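Side-chain contacts in enoyl-CoA hydratase (Mycobacterium smegmatis, PDB 3PE8), which probably catalyses the reversible addition of water to the double bond of enoyl-CoA thioesters, as a member of the enoyl-CoA hydratase/isomerase family, and binds zinc: residues A[43-48]-A[93-98]; A[116-121]-A[188-193]. One frame throughout, in Å; residues are numbered along the deposited sequence.

Overall arrangement
Both contacts belong to the crotonase-type core and pack a helix against the same beta sheet. In interaction 1, residues 43-48 of helix 35-50 meet 93-98, the start of strand 95-99 and the two residues before it; in interaction 2, residues 188-193 of helix 183-195 lie against strand 116-120. The two strands are parallel neighbours; the centres of the two interactions lie about 14 Å apart. G97 joins the strands, with probable hydrogen bonds from its N to I116 O (2.8 Å) and from I118 N to its O (2.9 Å). The zinc ligand E109 lies about 12 Å from L45, side chain to side chain, whereas interaction 2 is remote from the metal.

Interaction 1 (A[43-48]-A[93-98]); sequences RALSDA and KPVIGA
In the crotonase fold, helix 35-50 packs on the parallel part of the core sheet, and here its last turns meet the entry to strand 95-99 through a lysine that reaches the helix end and a small apolar contact. The side chain of K93 spans the gap. Its CG stands beside the backbone N and anti to the carbonyl carbon (chi1 -62°), and beyond it every torsion is extended, which carries the ammonium to the backbone of A48. There NZ donates to A48 O at 2.9 Å, lying in the carbonyl plane with a C=O...N angle of 153°. The methylenes before it also pass close to this oxygen, with K93 CD 3.7 Å from A48 O.

The ammonium also donates to the carbonyl oxygens of Q49 and V54, so three backbone acceptors near the end of the helix and the start of strand 56-61 hold a buried lysine. Carbonyls at the C-terminal end of a helix, where the helix dipole is negative, would be expected to stabilise the protonated amine. The methyl of A48 rests on V57 of that middle strand.

One turn earlier, L45 supplies the apolar half of the contact. Its CB does not point directly at the strand; with chi2 at 175° it is CD1 that continues the chain, and the other methyl, CD2, that turns to V95. V95 directs its side chain toward the helix, and both residues also touch W88. They meet loosely, methyl to methyl, with L45 CD2 4.5 Å from V95 CG2.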
loop_
_atom_site.group_PDB
_atom_site.type_symbol
_atom_site.label_atom_id
_atom_site.label_comp_id
_atom_site.label_asym_id
_atom_site.label_seq_id
_atom_site.Cartn_x
_atom_site.Cartn_y
_atom_site.Cartn_z
ATOM N N ARG A 43 -10.450 3.860 -29.632
ATOM C CA ARG A 43 -11.404 4.918 -29.908
ATOM C C ARG A 43 -12.859 4.434 -29.795
ATOM O O ARG A 43 -13.705 5.128 -29.266
ATOM C CB ARG A 43 -11.150 5.544 -31.292
ATOM C CG ARG A 43 -12.126 6.653 -31.661
ATOM C CD ARG A 43 -11.686 7.374 -32.941
ATOM N NE ARG A 43 -11.797 6.460 -34.088
ATOM C CZ ARG A 43 -10.790 5.935 -34.795
ATOM N NH1 ARG A 43 -9.505 6.215 -34.529
ATOM N NH2 ARG A 43 -11.084 5.116 -35.799
ATOM N N ALA A 44 -13.130 3.231 -30.285
ATOM C CA ALA A 44 -14.473 2.657 -30.198
ATOM C C ALA A 44 -14.932 2.449 -28.747
ATOM O O ALA A 44 -16.111 2.671 -28.424
ATOM C CB ALA A 44 -14.541 1.328 -31.001
ATOM N N LEU A 45 -14.012 2.068 -27.870
ATOM C CA LEU A 45 -14.320 1.951 -26.441
ATOM C C LEU A 45 -14.727 3.296 -25.850
ATOM O O LEU A 45 -15.750 3.408 -25.147
ATOM C CB LEU A 45 -13.154 1.331 -25.650
ATOM C CG LEU A 45 -12.921 -0.177 -25.824
ATOM C CD1 LEU A 45 -11.654 -0.596 -25.068
ATOM C CD2 LEU A 45 -14.137 -1.008 -25.406
ATOM N N SER A 46 -13.954 4.336 -26.161
ATOM C CA SER A 46 -14.241 5.672 -25.696
ATOM C C SER A 46 -15.561 6.173 -26.253
ATOM O O SER A 46 -16.379 6.787 -25.546
ATOM C CB SER A 46 -13.116 6.617 -26.131
ATOM O OG SER A 46 -12.037 6.413 -25.255
ATOM N N ASP A 47 -15.801 5.878 -27.516
ATOM C CA ASP A 47 -17.038 6.327 -28.156
ATOM C C ASP A 47 -18.242 5.638 -27.493
ATOM O O ASP A 47 -19.284 6.275 -27.267
ATOM C CB ASP A 47 -17.016 6.047 -29.666
ATOM C CG ASP A 47 -16.172 7.052 -30.470
ATOM O OD1 ASP A 47 -15.772 8.124 -29.980
ATOM O OD2 ASP A 47 -15.928 6.762 -31.655
ATOM N N ALA A 48 -18.101 4.339 -27.166
ATOM C CA ALA A 48 -19.163 3.593 -26.497
ATOM C C ALA A 48 -19.452 4.206 -25.121
ATOM O O ALA A 48 -20.596 4.372 -24.740
ATOM C CB ALA A 48 -18.793 2.099 -26.374
ATOM N N LYS A 93 -19.075 1.856 -18.107
ATOM C CA LYS A 93 -19.996 0.870 -18.701
ATOM C C LYS A 93 -19.298 -0.499 -18.775
ATOM O O LYS A 93 -18.150 -0.585 -19.179
ATOM C CB LYS A 93 -20.420 1.337 -20.095
ATOM C CG LYS A 93 -21.178 2.670 -20.069
ATOM C CD LYS A 93 -21.641 3.110 -21.413
ATOM C CE LYS A 93 -22.251 4.487 -21.342
ATOM N NZ LYS A 93 -22.566 4.996 -22.704
ATOM N N PRO A 94 -20.007 -1.577 -18.442
ATOM C CA PRO A 94 -19.373 -2.862 -18.429
ATOM C C PRO A 94 -18.920 -3.365 -19.793
ATOM O O PRO A 94 -19.617 -3.178 -20.779
ATOM C CB PRO A 94 -20.466 -3.798 -17.919
ATOM C CG PRO A 94 -21.467 -2.965 -17.295
ATOM C CD PRO A 94 -21.361 -1.615 -17.872
ATOM N N VAL A 95 -17.764 -4.023 -19.813
ATOM C CA VAL A 95 -17.183 -4.642 -21.003
ATOM C C VAL A 95 -17.079 -6.147 -20.783
ATOM O O VAL A 95 -16.404 -6.607 -19.862
ATOM C CB VAL A 95 -15.779 -4.096 -21.337
ATOM C CG1 VAL A 95 -15.210 -4.792 -22.589
ATOM C CG2 VAL A 95 -15.850 -2.580 -21.599
ATOM N N ILE A 96 -17.785 -6.896 -21.609
ATOM C CA ILE A 96 -17.838 -8.362 -21.580
ATOM C C ILE A 96 -16.962 -8.850 -22.723
ATOM O O ILE A 96 -17.158 -8.442 -23.874
ATOM C CB ILE A 96 -19.254 -8.905 -21.821
ATOM C CG1 ILE A 96 -20.176 -8.504 -20.690
ATOM C CG2 ILE A 96 -19.205 -10.488 -21.977
ATOM C CD1 ILE A 96 -21.685 -8.592 -21.057
ATOM N N GLY A 97 -15.955 -9.659 -22.405
ATOM C CA GLY A 97 -15.149 -10.302 -23.451
ATOM C C GLY A 97 -15.735 -11.642 -23.784
ATOM O O GLY A 97 -15.876 -12.502 -22.876
ATOM N N ALA A 98 -16.093 -11.855 -25.061
ATOM C CA ALA A 98 -16.608 -13.145 -25.541
ATOM C C ALA A 98 -15.469 -13.773 -26.316
ATOM O O ALA A 98 -15.198 -13.426 -27.481
ATOM C CB ALA A 98 -17.862 -12.950 -26.402
#

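Interaction 2 (A[116-121]-A[188-193])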
loop_
_atom_site.group_PDB
_atom_site.type_symbol
_atom_site.label_atom_id
_atom_site.label_comp_id
_atom_site.label_asym_id
_atom_site.label_seq_id
_atom_site.Cartn_x
_atom_site.Cartn_y
_atom_site.Cartn_z
ATOM N N ILE A 116 -15.744 -8.887 -17.443
ATOM C CA ILE A 116 -16.375 -10.216 -17.337
ATOM C C ILE A 116 -15.996 -10.977 -18.614
ATOM O O ILE A 116 -16.125 -10.435 -19.698
ATOM C CB ILE A 116 -17.926 -10.096 -17.336
ATOM C CG1 ILE A 116 -18.425 -9.274 -16.143
ATOM C CG2 ILE A 116 -18.547 -11.513 -17.432
ATOM C CD1 ILE A 116 -19.950 -8.809 -16.297
ATOM N N LEU A 117 -15.519 -12.202 -18.481
ATOM C CA LEU A 117 -15.219 -13.038 -19.646
ATOM C C LEU A 117 -16.150 -14.242 -19.703
ATOM O O LEU A 117 -16.450 -14.876 -18.662
ATOM C CB LEU A 117 -13.778 -13.543 -19.613
ATOM C CG LEU A 117 -12.652 -12.510 -19.711
ATOM C CD1 LEU A 117 -11.263 -13.168 -19.774
ATOM C CD2 LEU A 117 -12.854 -11.628 -20.965
ATOM N N ILE A 118 -16.579 -14.561 -20.921
ATOM C CA ILE A 118 -17.259 -15.792 -21.256
ATOM C C ILE A 118 -16.465 -16.423 -22.392
ATOM O O ILE A 118 -16.001 -15.731 -23.265
ATOM C CB ILE A 118 -18.692 -15.517 -21.720
ATOM C CG1 ILE A 118 -19.493 -14.830 -20.600
ATOM C CG2 ILE A 118 -19.374 -16.838 -22.173
ATOM C CD1 ILE A 118 -20.825 -14.175 -21.121
ATOM N N ALA A 119 -16.280 -17.743 -22.365
ATOM C CA ALA A 119 -15.450 -18.423 -23.350
ATOM C C ALA A 119 -16.214 -19.452 -24.137
ATOM O O ALA A 119 -17.019 -20.166 -23.593
ATOM C CB ALA A 119 -14.274 -19.139 -22.676
ATOM N N SER A 120 -15.915 -19.531 -25.422
ATOM C CA SER A 120 -16.209 -20.712 -26.215
ATOM C C SER A 120 -15.386 -21.908 -25.707
ATOM O O SER A 120 -14.266 -21.746 -25.172
ATOM C CB SER A 120 -15.840 -20.404 -27.676
ATOM O OG SER A 120 -15.931 -21.547 -28.464
ATOM N N GLU A 121 -15.923 -23.112 -25.946
ATOM C CA GLU A 121 -15.208 -24.350 -25.721
ATOM C C GLU A 121 -13.864 -24.328 -26.489
ATOM O O GLU A 121 -12.913 -24.987 -26.087
ATOM C CB GLU A 121 -16.072 -25.540 -26.183
ATOM C CG GLU A 121 -16.375 -25.501 -27.702
ATOM C CD GLU A 121 -17.572 -26.351 -28.135
ATOM O OE1 GLU A 121 -17.921 -27.332 -27.417
ATOM O OE2 GLU A 121 -18.184 -26.036 -29.189
ATOM N N ARG A 188 -24.832 -12.101 -24.934
ATOM C CA ARG A 188 -26.046 -11.261 -24.993
ATOM C C ARG A 188 -26.961 -11.477 -23.796
ATOM O O ARG A 188 -27.599 -10.533 -23.345
ATOM C CB ARG A 188 -26.803 -11.465 -26.308
ATOM C CG ARG A 188 -26.142 -10.771 -27.512
ATOM C CD ARG A 188 -27.006 -10.868 -28.749
ATOM N NE ARG A 188 -26.979 -12.165 -29.415
ATOM C CZ ARG A 188 -26.134 -12.519 -30.393
ATOM N NH1 ARG A 188 -25.164 -11.692 -30.820
ATOM N NH2 ARG A 188 -26.239 -13.717 -30.933
ATOM N N ARG A 189 -27.018 -12.706 -23.264
ATOM C CA ARG A 189 -27.806 -12.984 -22.068
ATOM C C ARG A 189 -27.280 -12.216 -20.879
ATOM O O ARG A 189 -28.079 -11.619 -20.133
ATOM C CB ARG A 189 -27.836 -14.493 -21.725
ATOM C CG ARG A 189 -28.579 -15.353 -22.654
ATOM C CD ARG A 189 -28.818 -16.742 -22.037
ATOM N NE ARG A 189 -27.574 -17.385 -21.554
ATOM C CZ ARG A 189 -26.938 -18.378 -22.193
ATOM N NH1 ARG A 189 -27.390 -18.851 -23.380
ATOM N NH2 ARG A 189 -25.818 -18.883 -21.675
ATOM N N VAL A 190 -25.956 -12.226 -20.676
ATOM C CA VAL A 190 -25.356 -11.494 -19.575
ATOM C C VAL A 190 -25.551 -10.005 -19.762
ATOM O O VAL A 190 -25.982 -9.315 -18.861
ATOM C CB VAL A 190 -23.871 -11.872 -19.380
ATOM C CG1 VAL A 190 -23.215 -10.985 -18.350
ATOM C CG2 VAL A 190 -23.776 -13.366 -19.016
ATOM N N ALA A 191 -25.333 -9.518 -20.992
ATOM C CA ALA A 191 -25.554 -8.118 -21.275
ATOM C C ALA A 191 -26.999 -7.695 -21.001
ATOM O O ALA A 191 -27.221 -6.620 -20.442
ATOM C CB ALA A 191 -25.113 -7.797 -22.717
ATOM N N ALA A 192 -27.965 -8.530 -21.394
ATOM C CA ALA A 192 -29.361 -8.203 -21.207
ATOM C C ALA A 192 -29.739 -8.113 -19.716
ATOM O O ALA A 192 -30.498 -7.220 -19.310
ATOM C CB ALA A 192 -30.264 -9.210 -21.922
ATOM N N SER A 193 -29.162 -8.991 -18.910
ATOM C CA SER A 193 -29.351 -8.903 -17.461
ATOM C C SER A 193 -28.853 -7.588 -16.885
ATOM O O SER A 193 -29.531 -6.968 -16.082
ATOM C CB SER A 193 -28.700 -10.074 -16.728
ATOM O OG SER A 193 -29.250 -11.283 -17.160
#
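V190 packs against I116 and I118 where helix 183-195 covers one face of the crotonase core sheet, the two isoleucines projecting from the same side of strand 116-120. Along the helix segment, the CB of R188 points away from the strand. R189 follows at the exposed flank, where its NH2 forms a salt bridge with E176, a residue whose backbone also bonds to A119 of the strand.

V190 carries the contact, aiming its side chain at the sheet and spreading its two methyls over successive inward-facing residues of the strand. CG1 is set anti to the backbone N (chi1 173°) and makes the looser approach, 4.4 Å from I116 CD1. CG2, beside the backbone N, takes the closer one: the side chains of V190 and I118 overlap antiparallel, placing I118 CD1 3.7 Å from V190 CG2 and 4.2 Å from V190 CB. R155 of a second subunit touches both I118 and V190, so this buried apolar contact borders a subunit interface.

A191 comes next and meets I96 of the adjacent strand, as V190 does. S193 packs on T159 of that second subunit, and its backbone closes the helical turn, with S193 N bonded to R189 O at 3.1 Å.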